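Local coordinates for protein putative DD-carboxypeptidase TP_0574 (Treponema pallidum, PDB 1O75) that binds penicillin and shows zinc-stimulated carboxypeptidase activity on synthetic depsipeptides, possibly acting as a D,D-carboxypeptidase that lowers peptidoglycan cross-linking, at residues 339-344 against 408-413; 344-349 against 387-392; 360-365 against 374-379. The protein carries 2 engineered substitutions. All blocks are in the same frame, centred on the assembly; numbering follows the deposited sequence.

In the fold
The three interactions illustrate how a small beta sandwich is closed, at the C-terminal end of the chain, far from its centre. Their centres lie about 11 Å (1 and 2), 12 Å (1 and 3) and 14 Å (2 and 3) apart. Along the sequence they are concentric: 339-344 and 408-413 enclose 344-349 and 387-392, which enclose 360-365 and 374-379. One sheet holds strands 340-344, 347-351 and 382-385; the other holds 372-378, 362-367, 396-401 and 408-412. Interaction 3 pairs strands 362-367 and 372-378 within the second sheet, interaction 1 packs the sheets together, and interaction 2 ties the first hairpin to a loop. F390 and L348 of interaction 2 touch both others, making one continuous apolar interior.

Interaction 1: residues 339-344 against 408-413; sequences IDIGLK and VRAKVV
K411 NZ is the best-held polar atom, gripped three times: by a hydrogen bond with T397 OG1, by a salt bridge to D368 of the second subunit, and by a long, weak ion pair with D368 of its own chain. That ammonium belongs to the outer surface of strand 408-412; the contact with 339-344 is made by the alternate residues V408, A410 and V412, which point inward. Strands 340-344 and 408-412 are outermost, within this chain, in their respective sheets, and they face one another across a beta sandwich with axes 7.3 Å apart, crossing at -41°.

V412 is the wedge. With CG1 anti to its backbone N (chi1 177°), its two methyls part between two neighbours, each met at about a right angle. CG1 of V412 presses on the branch point of L343, 3.5 Å from CG, while CG2 of V412 lies 3.5 Å from CG2 of I341, the methyl branch. Both are tighter than usual carbon contacts. The other branch of I341 runs further along the strand and brings CD1 to 4.4 Å from CB of A410. Beyond it the sheets diverge, and CG2 of I339 reaches CG1 of V408 only loosely, at 4.5 Å.

The backbone bonds of D340 and G342 run to 347-351, those of V408, A410 and V412 to 396-401, so the contact between the strands rests on apolar side chains.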
ATOM      1  N   ILE B 339      -4.383 -24.519 -18.389  1.00 75.33           N
ATOM      2  CA  ILE B 339      -4.930 -24.933 -17.107  1.00 73.44           C
ATOM      3  C   ILE B 339      -6.437 -24.673 -16.973  1.00 72.52           C
ATOM      4  O   ILE B 339      -6.968 -23.720 -17.545  1.00 72.07           O
ATOM      5  CB  ILE B 339      -4.159 -24.197 -15.984  1.00 73.63           C
ATOM      6  CG1 ILE B 339      -4.763 -24.508 -14.615  1.00 74.23           C
ATOM      7  CG2 ILE B 339      -4.165 -22.702 -16.258  1.00 72.98           C
ATOM      8  CD1 ILE B 339      -4.551 -25.925 -14.174  1.00 75.15           C
ATOM      9  N   ASP B 340      -7.118 -25.533 -16.216  1.00 71.37           N
ATOM     10  CA  ASP B 340      -8.555 -25.415 -15.989  1.00 70.23           C
ATOM     11  C   ASP B 340      -8.826 -25.247 -14.504  1.00 68.64           C
ATOM     12  O   ASP B 340      -8.343 -26.030 -13.686  1.00 67.64           O
ATOM     13  CB  ASP B 340      -9.289 -26.665 -16.480  1.00 71.97           C
ATOM     14  CG  ASP B 340      -9.127 -26.896 -17.965  1.00 73.70           C
ATOM     15  OD1 ASP B 340      -9.570 -26.036 -18.763  1.00 74.53           O
ATOM     16  OD2 ASP B 340      -8.555 -27.944 -18.334  1.00 75.46           O
ATOM     17  N   ILE B 341      -9.612 -24.234 -14.162  1.00 67.71           N
ATOM     18  CA  ILE B 341      -9.934 -23.953 -12.768  1.00 67.88           C
ATOM     19  C   ILE B 341     -11.445 -23.891 -12.516  1.00 67.78           C
ATOM     20  O   ILE B 341     -12.205 -23.375 -13.339  1.00 67.63           O
ATOM     21  CB  ILE B 341      -9.293 -22.617 -12.329  1.00 67.32           C
ATOM     22  CG1 ILE B 341      -7.770 -22.705 -12.453  1.00 67.53           C
ATOM     23  CG2 ILE B 341      -9.690 -22.291 -10.899  1.00 68.22           C
ATOM     24  CD1 ILE B 341      -7.070 -21.364 -12.349  1.00 67.01           C
ATOM     25  N   GLY B 342     -11.872 -24.412 -11.370  1.00 67.40           N
ATOM     26  CA  GLY B 342     -13.285 -24.394 -11.032  1.00 67.75           C
ATOM     27  C   GLY B 342     -13.512 -24.218  -9.544  1.00 67.90           C
ATOM     28  O   GLY B 342     -12.769 -24.767  -8.729  1.00 67.28           O
ATOM     29  N   LEU B 343     -14.538 -23.450  -9.191  1.00 68.33           N
ATOM     30  CA  LEU B 343     -14.870 -23.201  -7.785  1.00 69.45           C
ATOM     31  C   LEU B 343     -16.272 -23.707  -7.430  1.00 70.34           C
ATOM     32  O   LEU B 343     -17.258 -23.334  -8.070  1.00 70.37           O
ATOM     33  CB  LEU B 343     -14.777 -21.700  -7.478  1.00 68.60           C
ATOM     34  CG  LEU B 343     -13.393 -21.058  -7.583  1.00 66.97           C
ATOM     35  CD1 LEU B 343     -13.533 -19.541  -7.572  1.00 66.74           C
ATOM     36  CD2 LEU B 343     -12.514 -21.547  -6.438  1.00 65.02           C
ATOM     37  N   LYS B 344     -16.352 -24.544  -6.399  1.00 71.05           N
ATOM     38  CA  LYS B 344     -17.628 -25.104  -5.968  1.00 72.48           C
ATOM     39  C   LYS B 344     -17.636 -25.272  -4.452  1.00 72.73           C
ATOM     40  O   LYS B 344     -16.902 -26.098  -3.896  1.00 71.80           O
ATOM     41  CB  LYS B 344     -17.852 -26.455  -6.651  1.00 73.18           C
ATOM     42  CG  LYS B 344     -19.230 -27.052  -6.438  1.00 74.74           C
ATOM     43  CD  LYS B 344     -19.354 -28.371  -7.185  1.00 76.50           C
ATOM     44  CE  LYS B 344     -20.757 -28.953  -7.080  1.00 77.92           C
ATOM     45  NZ  LYS B 344     -20.871 -30.244  -7.824  1.00 78.68           N
ATOM     46  N   VAL B 408      -0.271 -17.088 -13.376  1.00 47.24           N
ATOM     47  CA  VAL B 408      -1.418 -17.015 -14.267  1.00 50.31           C
ATOM     48  C   VAL B 408      -2.654 -16.673 -13.457  1.00 52.29           C
ATOM     49  O   VAL B 408      -2.817 -17.150 -12.337  1.00 51.75           O
ATOM     50  CB  VAL B 408      -1.654 -18.366 -14.974  1.00 50.60           C
ATOM     51  CG1 VAL B 408      -3.045 -18.410 -15.572  1.00 53.21           C
ATOM     52  CG2 VAL B 408      -0.622 -18.561 -16.070  1.00 52.18           C
ATOM     53  N   ARG B 409      -3.514 -15.818 -13.994  1.00 55.03           N
ATOM     54  CA  ARG B 409      -4.743 -15.515 -13.284  1.00 59.47           C
ATOM     55  C   ARG B 409      -5.932 -15.691 -14.214  1.00 61.33           C
ATOM     56  O   ARG B 409      -5.871 -15.360 -15.402  1.00 61.57           O
ATOM     57  CB  ARG B 409      -4.720 -14.115 -12.660  1.00 60.64           C
ATOM     58  CG  ARG B 409      -4.399 -12.972 -13.576  1.00 63.64           C
ATOM     59  CD  ARG B 409      -4.583 -11.660 -12.814  1.00 66.05           C
ATOM     60  NE  ARG B 409      -3.802 -11.604 -11.578  1.00 66.46           N
ATOM     61  CZ  ARG B 409      -3.902 -10.627 -10.680  1.00 67.18           C
ATOM     62  NH1 ARG B 409      -4.753  -9.626 -10.873  1.00 67.17           N
ATOM     63  NH2 ARG B 409      -3.151 -10.641  -9.591  1.00 66.36           N
ATOM     64  N   ALA B 410      -7.006 -16.248 -13.668  1.00 62.84           N
ATOM     65  CA  ALA B 410      -8.206 -16.502 -14.444  1.00 65.13           C
ATOM     66  C   ALA B 410      -9.486 -16.129 -13.698  1.00 66.28           C
ATOM     67  O   ALA B 410      -9.497 -15.990 -12.474  1.00 65.96           O
ATOM     68  CB  ALA B 410      -8.246 -17.974 -14.839  1.00 65.38           C
ATOM     69  N   LYS B 411     -10.562 -15.969 -14.460  1.00 68.14           N
ATOM     70  CA  LYS B 411     -11.864 -15.634 -13.906  1.00 70.09           C
ATOM     71  C   LYS B 411     -12.650 -16.923 -13.735  1.00 71.06           C
ATOM     72  O   LYS B 411     -12.811 -17.692 -14.682  1.00 71.27           O
ATOM     73  CB  LYS B 411     -12.616 -14.710 -14.853  1.00 70.47           C
ATOM     74  CG  LYS B 411     -11.896 -13.417 -15.150  1.00 72.58           C
ATOM     75  CD  LYS B 411     -11.840 -12.524 -13.933  1.00 73.37           C
ATOM     76  CE  LYS B 411     -11.202 -11.196 -14.284  1.00 74.15           C
ATOM     77  NZ  LYS B 411     -11.165 -10.287 -13.105  1.00 76.26           N
ATOM     78  N   VAL B 412     -13.130 -17.161 -12.522  1.00 72.29           N
ATOM     79  CA  VAL B 412     -13.903 -18.359 -12.225  1.00 74.28           C
ATOM     80  C   VAL B 412     -15.201 -17.969 -11.519  1.00 75.22           C
ATOM     81  O   VAL B 412     -15.199 -17.116 -10.631  1.00 75.70           O
ATOM     82  CB  VAL B 412     -13.098 -19.329 -11.317  1.00 74.07           C
ATOM     83  CG1 VAL B 412     -13.940 -20.539 -10.952  1.00 74.48           C
ATOM     84  CG2 VAL B 412     -11.828 -19.766 -12.026  1.00 75.14           C
ATOM     85  N   VAL B 413     -16.305 -18.590 -11.923  1.00 75.96           N
ATOM     86  CA  VAL B 413     -17.611 -18.322 -11.322  1.00 75.60           C
ATOM     87  C   VAL B 413     -17.979 -19.446 -10.339  1.00 75.68           C
ATOM     88  O   VAL B 413     -18.283 -19.142  -9.159  1.00 75.06           O
ATOM     89  CB  VAL B 413     -18.706 -18.194 -12.419  1.00 75.78           C
ATOM     90  CG1 VAL B 413     -20.080 -17.993 -11.778  1.00 75.38           C
ATOM     91  CG2 VAL B 413     -18.378 -17.025 -13.344  1.00 74.52           C
TER

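Interaction 2: residues 344-349 against 387-392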
ATOM      1  N   LYS B 344     -16.352 -24.544  -6.399  1.00 71.05           N
ATOM      2  CA  LYS B 344     -17.628 -25.104  -5.968  1.00 72.48           C
ATOM      3  C   LYS B 344     -17.636 -25.272  -4.452  1.00 72.73           C
ATOM      4  O   LYS B 344     -16.902 -26.098  -3.896  1.00 71.80           O
ATOM      5  CB  LYS B 344     -17.852 -26.455  -6.651  1.00 73.18           C
ATOM      6  CG  LYS B 344     -19.230 -27.052  -6.438  1.00 74.74           C
ATOM      7  CD  LYS B 344     -19.354 -28.371  -7.185  1.00 76.50           C
ATOM      8  CE  LYS B 344     -20.757 -28.953  -7.080  1.00 77.92           C
ATOM      9  NZ  LYS B 344     -20.871 -30.244  -7.824  1.00 78.68           N
ATOM     10  N   GLY B 345     -18.474 -24.482  -3.786  1.00 73.48           N
ATOM     11  CA  GLY B 345     -18.546 -24.546  -2.338  1.00 74.50           C
ATOM     12  C   GLY B 345     -17.221 -24.118  -1.740  1.00 75.09           C
ATOM     13  O   GLY B 345     -16.874 -22.933  -1.764  1.00 74.79           O
ATOM     14  N   LYS B 346     -16.483 -25.088  -1.205  1.00 75.92           N
ATOM     15  CA  LYS B 346     -15.175 -24.837  -0.608  1.00 77.09           C
ATOM     16  C   LYS B 346     -14.135 -25.612  -1.412  1.00 77.24           C
ATOM     17  O   LYS B 346     -13.059 -25.940  -0.909  1.00 78.01           O
ATOM     18  CB  LYS B 346     -15.150 -25.317   0.848  1.00 77.02           C
ATOM     19  CG  LYS B 346     -16.191 -24.671   1.748  1.00 78.22           C
ATOM     20  CD  LYS B 346     -16.027 -25.121   3.195  1.00 78.58           C
ATOM     21  CE  LYS B 346     -17.026 -24.423   4.108  1.00 79.06           C
ATOM     22  NZ  LYS B 346     -16.966 -24.907   5.516  1.00 79.62           N
ATOM     23  N   VAL B 347     -14.459 -25.890  -2.669  1.00 77.64           N
ATOM     24  CA  VAL B 347     -13.572 -26.668  -3.521  1.00 77.95           C
ATOM     25  C   VAL B 347     -13.044 -25.956  -4.759  1.00 78.23           C
ATOM     26  O   VAL B 347     -13.800 -25.365  -5.529  1.00 78.77           O
ATOM     27  CB  VAL B 347     -14.280 -27.955  -3.991  1.00 77.97           C
ATOM     28  CG1 VAL B 347     -13.292 -28.865  -4.712  1.00 77.71           C
ATOM     29  CG2 VAL B 347     -14.911 -28.659  -2.800  1.00 78.44           C
ATOM     30  N   LEU B 348     -11.732 -26.035  -4.942  1.00 78.77           N
ATOM     31  CA  LEU B 348     -11.062 -25.445  -6.094  1.00 78.35           C
ATOM     32  C   LEU B 348     -10.574 -26.614  -6.948  1.00 78.01           C
ATOM     33  O   LEU B 348      -9.749 -27.416  -6.511  1.00 77.12           O
ATOM     34  CB  LEU B 348      -9.883 -24.574  -5.632  1.00 78.41           C
ATOM     35  CG  LEU B 348      -8.810 -24.148  -6.642  1.00 78.41           C
ATOM     36  CD1 LEU B 348      -9.443 -23.612  -7.908  1.00 78.22           C
ATOM     37  CD2 LEU B 348      -7.912 -23.098  -5.999  1.00 78.58           C
ATOM     38  N   THR B 349     -11.102 -26.720  -8.163  1.00 78.40           N
ATOM     39  CA  THR B 349     -10.720 -27.810  -9.048  1.00 79.05           C
ATOM     40  C   THR B 349      -9.724 -27.377 -10.117  1.00 79.55           C
ATOM     41  O   THR B 349     -10.005 -26.493 -10.928  1.00 79.49           O
ATOM     42  CB  THR B 349     -11.965 -28.431  -9.725  1.00 79.13           C
ATOM     43  OG1 THR B 349     -12.817 -29.002  -8.722  1.00 79.02           O
ATOM     44  CG2 THR B 349     -11.556 -29.519 -10.708  1.00 78.65           C
ATOM     45  N   SER B 387     -10.163 -23.097   2.966  1.00 75.88           N
ATOM     46  CA  SER B 387     -10.741 -22.382   4.102  1.00 75.65           C
ATOM     47  C   SER B 387     -11.562 -21.207   3.596  1.00 75.92           C
ATOM     48  O   SER B 387     -11.283 -20.055   3.934  1.00 76.11           O
ATOM     49  CB  SER B 387      -9.640 -21.844   5.020  1.00 75.18           C
ATOM     50  OG  SER B 387      -8.827 -22.881   5.537  1.00 76.52           O
ATOM     51  N   ALA B 388     -12.570 -21.492   2.781  1.00 75.71           N
ATOM     52  CA  ALA B 388     -13.405 -20.431   2.249  1.00 75.63           C
ATOM     53  C   ALA B 388     -14.641 -20.972   1.554  1.00 75.71           C
ATOM     54  O   ALA B 388     -14.658 -22.096   1.053  1.00 75.54           O
ATOM     55  CB  ALA B 388     -12.596 -19.565   1.287  1.00 75.60           C
ATOM     56  N   ASP B 389     -15.682 -20.152   1.538  1.00 75.88           N
ATOM     57  CA  ASP B 389     -16.938 -20.513   0.908  1.00 76.40           C
ATOM     58  C   ASP B 389     -17.113 -19.613  -0.295  1.00 76.06           C
ATOM     59  O   ASP B 389     -17.206 -18.395  -0.160  1.00 76.38           O
ATOM     60  CB  ASP B 389     -18.096 -20.311   1.891  1.00 77.08           C
ATOM     61  CG  ASP B 389     -18.070 -21.311   3.030  1.00 77.48           C
ATOM     62  OD1 ASP B 389     -18.402 -22.493   2.782  1.00 77.60           O
ATOM     63  OD2 ASP B 389     -17.708 -20.918   4.163  1.00 76.27           O
ATOM     64  N   PHE B 390     -17.145 -20.212  -1.475  1.00 76.08           N
ATOM     65  CA  PHE B 390     -17.300 -19.438  -2.693  1.00 76.39           C
ATOM     66  C   PHE B 390     -18.774 -19.247  -3.031  1.00 76.48           C
ATOM     67  O   PHE B 390     -19.499 -20.208  -3.299  1.00 76.33           O
ATOM     68  CB  PHE B 390     -16.557 -20.128  -3.843  1.00 76.92           C
ATOM     69  CG  PHE B 390     -15.080 -20.301  -3.587  1.00 77.13           C
ATOM     70  CD1 PHE B 390     -14.251 -19.190  -3.434  1.00 77.03           C
ATOM     71  CD2 PHE B 390     -14.526 -21.574  -3.458  1.00 76.99           C
ATOM     72  CE1 PHE B 390     -12.892 -19.344  -3.153  1.00 77.27           C
ATOM     73  CE2 PHE B 390     -13.169 -21.740  -3.177  1.00 77.30           C
ATOM     74  CZ  PHE B 390     -12.351 -20.622  -3.024  1.00 77.35           C
ATOM     75  N   THR B 391     -19.206 -17.990  -2.998  1.00 76.23           N
ATOM     76  CA  THR B 391     -20.586 -17.625  -3.290  1.00 76.12           C
ATOM     77  C   THR B 391     -20.982 -17.998  -4.716  1.00 76.18           C
ATOM     78  O   THR B 391     -20.504 -17.391  -5.683  1.00 75.75           O
ATOM     79  CB  THR B 391     -20.805 -16.105  -3.113  1.00 76.05           C
ATOM     80  OG1 THR B 391     -20.423 -15.713  -1.788  1.00 75.56           O
ATOM     81  CG2 THR B 391     -22.268 -15.747  -3.347  1.00 75.84           C
ATOM     82  N   PRO B 392     -21.860 -19.009  -4.869  1.00 75.94           N
ATOM     83  CA  PRO B 392     -22.306 -19.437  -6.198  1.00 75.28           C
ATOM     84  C   PRO B 392     -22.788 -18.241  -7.012  1.00 74.67           C
ATOM     85  O   PRO B 392     -23.409 -17.319  -6.474  1.00 74.57           O
ATOM     86  CB  PRO B 392     -23.423 -20.425  -5.877  1.00 75.24           C
ATOM     87  CG  PRO B 392     -22.905 -21.089  -4.633  1.00 75.77           C
ATOM     88  CD  PRO B 392     -22.397 -19.902  -3.824  1.00 75.82           C
TER
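A type II' beta turn from K344 to V347 makes the tight hairpin between strands 340-344 and 347-351, and the loop 387-392 of the same sandwich domain docks against its tip. G345 occupies the first corner of the turn with a positive phi of 64°, a conformation that suits glycine.

Hydrogen bonds come first. Within the turn the end residues pair doubly: K344 N gives to V347 O at 2.8 Å, and V347 N returns to K344 O at 2.7 Å. The G345 carbonyl, in the middle of the turn, points to the loop, where F390 N meets G345 O at 2.7 Å. This bond is nearly straight (175° at the hydrogen) and lies in the carbonyl plane. A weaker CA-H...O contact supports it, K346 CA standing 3.2 Å from A388 O.

Charge adds little. K346 extends fully beyond CG and runs alongside D389, both side chains pointing the same way, yet K346 NZ and D389 OD1 form only a long salt bridge of 3.9 Å, and the placing of that carboxylate oxygen is uncertain. Both residues are exposed to solvent.

Apolar packing is the work of F390, whose CG is anti to its own carbonyl carbon (chi1 -59°), directing the buried ring beneath the turn. There it meets Y396 edge-to-face and touches L343, V365 and V374. G345 O, which accepts the F390 amide, also lies close to the ring, 3.2 Å from F390 CD2.

Interaction 3: residues 360-365 against 374-379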
ATOM      1  N   ASP B 360       4.773 -27.339  -6.021  1.00 71.94           N
ATOM      2  CA  ASP B 360       5.011 -26.127  -5.251  1.00 70.55           C
ATOM      3  C   ASP B 360       4.148 -24.956  -5.742  1.00 67.81           C
ATOM      4  O   ASP B 360       4.489 -23.795  -5.522  1.00 66.80           O
ATOM      5  CB  ASP B 360       6.492 -25.740  -5.334  1.00 72.66           C
ATOM      6  CG  ASP B 360       7.406 -26.754  -4.660  1.00 75.10           C
ATOM      7  OD1 ASP B 360       7.558 -26.690  -3.418  1.00 75.21           O
ATOM      8  OD2 ASP B 360       7.969 -27.617  -5.375  1.00 76.20           O
ATOM      9  N   ALA B 361       3.043 -25.262  -6.415  1.00 64.67           N
ATOM     10  CA  ALA B 361       2.152 -24.219  -6.905  1.00 62.19           C
ATOM     11  C   ALA B 361       1.319 -23.676  -5.750  1.00 61.19           C
ATOM     12  O   ALA B 361       1.108 -24.359  -4.748  1.00 60.72           O
ATOM     13  CB  ALA B 361       1.245 -24.767  -7.985  1.00 61.19           C
ATOM     14  N   ALA B 362       0.855 -22.439  -5.891  1.00 59.15           N
ATOM     15  CA  ALA B 362       0.045 -21.807  -4.860  1.00 57.46           C
ATOM     16  C   ALA B 362      -0.985 -20.897  -5.520  1.00 57.55           C
ATOM     17  O   ALA B 362      -0.842 -20.535  -6.693  1.00 56.45           O
ATOM     18  CB  ALA B 362       0.930 -21.005  -3.918  1.00 57.64           C
ATOM     19  N   VAL B 363      -2.028 -20.531  -4.782  1.00 55.36           N
ATOM     20  CA  VAL B 363      -3.045 -19.665  -5.351  1.00 55.00           C
ATOM     21  C   VAL B 363      -3.577 -18.612  -4.392  1.00 54.68           C
ATOM     22  O   VAL B 363      -3.441 -18.720  -3.171  1.00 53.83           O
ATOM     23  CB  VAL B 363      -4.273 -20.470  -5.850  1.00 55.26           C
ATOM     24  CG1 VAL B 363      -3.837 -21.601  -6.766  1.00 55.17           C
ATOM     25  CG2 VAL B 363      -5.057 -21.005  -4.656  1.00 54.83           C
ATOM     26  N   ASP B 364      -4.167 -17.580  -4.979  1.00 53.97           N
ATOM     27  CA  ASP B 364      -4.829 -16.518  -4.238  1.00 54.66           C
ATOM     28  C   ASP B 364      -6.221 -16.575  -4.859  1.00 54.82           C
ATOM     29  O   ASP B 364      -6.370 -17.035  -5.996  1.00 56.78           O
ATOM     30  CB  ASP B 364      -4.227 -15.128  -4.515  1.00 52.51           C
ATOM     31  CG  ASP B 364      -2.838 -14.943  -3.927  1.00 52.69           C
ATOM     32  OD1 ASP B 364      -2.500 -15.592  -2.916  1.00 49.78           O
ATOM     33  OD2 ASP B 364      -2.082 -14.119  -4.480  1.00 51.18           O
ATOM     34  N   VAL B 365      -7.240 -16.148  -4.127  1.00 54.11           N
ATOM     35  CA  VAL B 365      -8.586 -16.133  -4.677  1.00 55.42           C
ATOM     36  C   VAL B 365      -9.277 -14.917  -4.107  1.00 56.32           C
ATOM     37  O   VAL B 365      -9.306 -14.731  -2.889  1.00 54.67           O
ATOM     38  CB  VAL B 365      -9.397 -17.379  -4.301  1.00 56.43           C
ATOM     39  CG1 VAL B 365     -10.793 -17.271  -4.911  1.00 57.02           C
ATOM     40  CG2 VAL B 365      -8.691 -18.640  -4.801  1.00 56.13           C
ATOM     41  N   VAL B 374      -8.674 -16.340  -0.153  1.00 59.97           N
ATOM     42  CA  VAL B 374      -7.608 -17.332  -0.099  1.00 59.85           C
ATOM     43  C   VAL B 374      -6.272 -16.647  -0.398  1.00 60.05           C
ATOM     44  O   VAL B 374      -6.132 -15.977  -1.419  1.00 60.07           O
ATOM     45  CB  VAL B 374      -7.868 -18.439  -1.155  1.00 60.22           C
ATOM     46  CG1 VAL B 374      -6.708 -19.402  -1.215  1.00 60.26           C
ATOM     47  CG2 VAL B 374      -9.162 -19.176  -0.824  1.00 60.22           C
ATOM     48  N   SER B 375      -5.300 -16.803   0.496  1.00 60.04           N
ATOM     49  CA  SER B 375      -3.983 -16.206   0.298  1.00 60.53           C
ATOM     50  C   SER B 375      -2.873 -17.235   0.305  1.00 61.12           C
ATOM     51  O   SER B 375      -2.676 -17.939   1.295  1.00 60.25           O
ATOM     52  CB  SER B 375      -3.673 -15.170   1.376  1.00 61.56           C
ATOM     53  OG  SER B 375      -4.307 -13.939   1.099  1.00 64.72           O
ATOM     54  N   ASP B 376      -2.154 -17.309  -0.811  1.00 61.47           N
ATOM     55  CA  ASP B 376      -1.031 -18.221  -0.961  1.00 61.89           C
ATOM     56  C   ASP B 376      -1.288 -19.632  -0.441  1.00 62.40           C
ATOM     57  O   ASP B 376      -0.513 -20.156   0.354  1.00 62.13           O
ATOM     58  CB  ASP B 376       0.183 -17.634  -0.250  1.00 61.52           C
ATOM     59  CG  ASP B 376       1.476 -18.233  -0.735  1.00 61.64           C
ATOM     60  OD1 ASP B 376       1.625 -18.356  -1.970  1.00 60.55           O
ATOM     61  OD2 ASP B 376       2.336 -18.567   0.109  1.00 61.35           O
ATOM     62  N   GLN B 377      -2.375 -20.245  -0.888  1.00 63.52           N
ATOM     63  CA  GLN B 377      -2.708 -21.599  -0.456  1.00 65.22           C
ATOM     64  C   GLN B 377      -2.120 -22.633  -1.397  1.00 64.99           C
ATOM     65  O   GLN B 377      -2.392 -22.614  -2.598  1.00 62.62           O
ATOM     66  CB  GLN B 377      -4.228 -21.789  -0.383  1.00 66.30           C
ATOM     67  CG  GLN B 377      -4.863 -21.131   0.816  1.00 68.69           C
ATOM     68  CD  GLN B 377      -4.223 -21.578   2.111  1.00 70.46           C
ATOM     69  OE1 GLN B 377      -4.200 -22.771   2.429  1.00 71.38           O
ATOM     70  NE2 GLN B 377      -3.693 -20.623   2.867  1.00 71.53           N
ATOM     71  N   ALA B 378      -1.312 -23.535  -0.842  1.00 66.24           N
ATOM     72  CA  ALA B 378      -0.686 -24.588  -1.630  1.00 67.31           C
ATOM     73  C   ALA B 378      -1.775 -25.356  -2.356  1.00 68.02           C
ATOM     74  O   ALA B 378      -2.875 -25.534  -1.832  1.00 68.06           O
ATOM     75  CB  ALA B 378       0.105 -25.521  -0.729  1.00 67.79           C
ATOM     76  N   VAL B 379      -1.473 -25.809  -3.563  1.00 68.49           N
ATOM     77  CA  VAL B 379      -2.451 -26.541  -4.350  1.00 69.61           C
ATOM     78  C   VAL B 379      -1.816 -27.604  -5.235  1.00 70.25           C
ATOM     79  O   VAL B 379      -0.621 -27.548  -5.545  1.00 69.70           O
ATOM     80  CB  VAL B 379      -3.284 -25.560  -5.215  1.00 69.60           C
ATOM     81  CG1 VAL B 379      -3.823 -26.255  -6.446  1.00 70.23           C
ATOM     82  CG2 VAL B 379      -4.430 -25.008  -4.393  1.00 69.75           C
TER
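The flat groups here are two carboxylates and one amide. OD1 of D364 is approached nearly along its C-O axis by D376 N at 2.7 Å, while OD2 of D364 is salt-bridged to R401. The D376 carboxylate also meets R401, through OD1, and the same oxygen rests 3.4 Å from CB of A362; its links to R88 and K92 of the second subunit are long and weak. R401 thus stands between two acids, and probably offsets their mutual repulsion. The Q377 amide folds back on its own segment, NE2 donating to S375 O, which lies 24° out of the amide plane.

Around these groups the backbone forms an antiparallel beta hairpin interrupted by a G1 bulge: D376 and Q377 both oppose V363. D376 takes a left-handed conformation (phi 44°), so that Q377 N bonds to V363 O at 2.9 Å, whereas D376 N turns instead to the D364 carboxylate. V363 N also bonds to Q377 O, from above the carbonyl plane; on one side V379 N bonds to A361 O, on the other V365 and V374 exchange two bonds whose donors sit on carbonyl lone pairs.

On the face bearing V363, V365, V374 and the base of Q377, V365 and V374 lie side by side, their CB atoms 3.7 Å apart; V363 CG2, in the crowded position between N and carbonyl carbon, touches V374 CG1 and V379 CG2, each at 4.1 Å.

Strand 362-367 is flanked by 372-378 and 396-401; V363 packs on L348 and V379 on I350 of strand 347-351, while V365 and V374 meet F390.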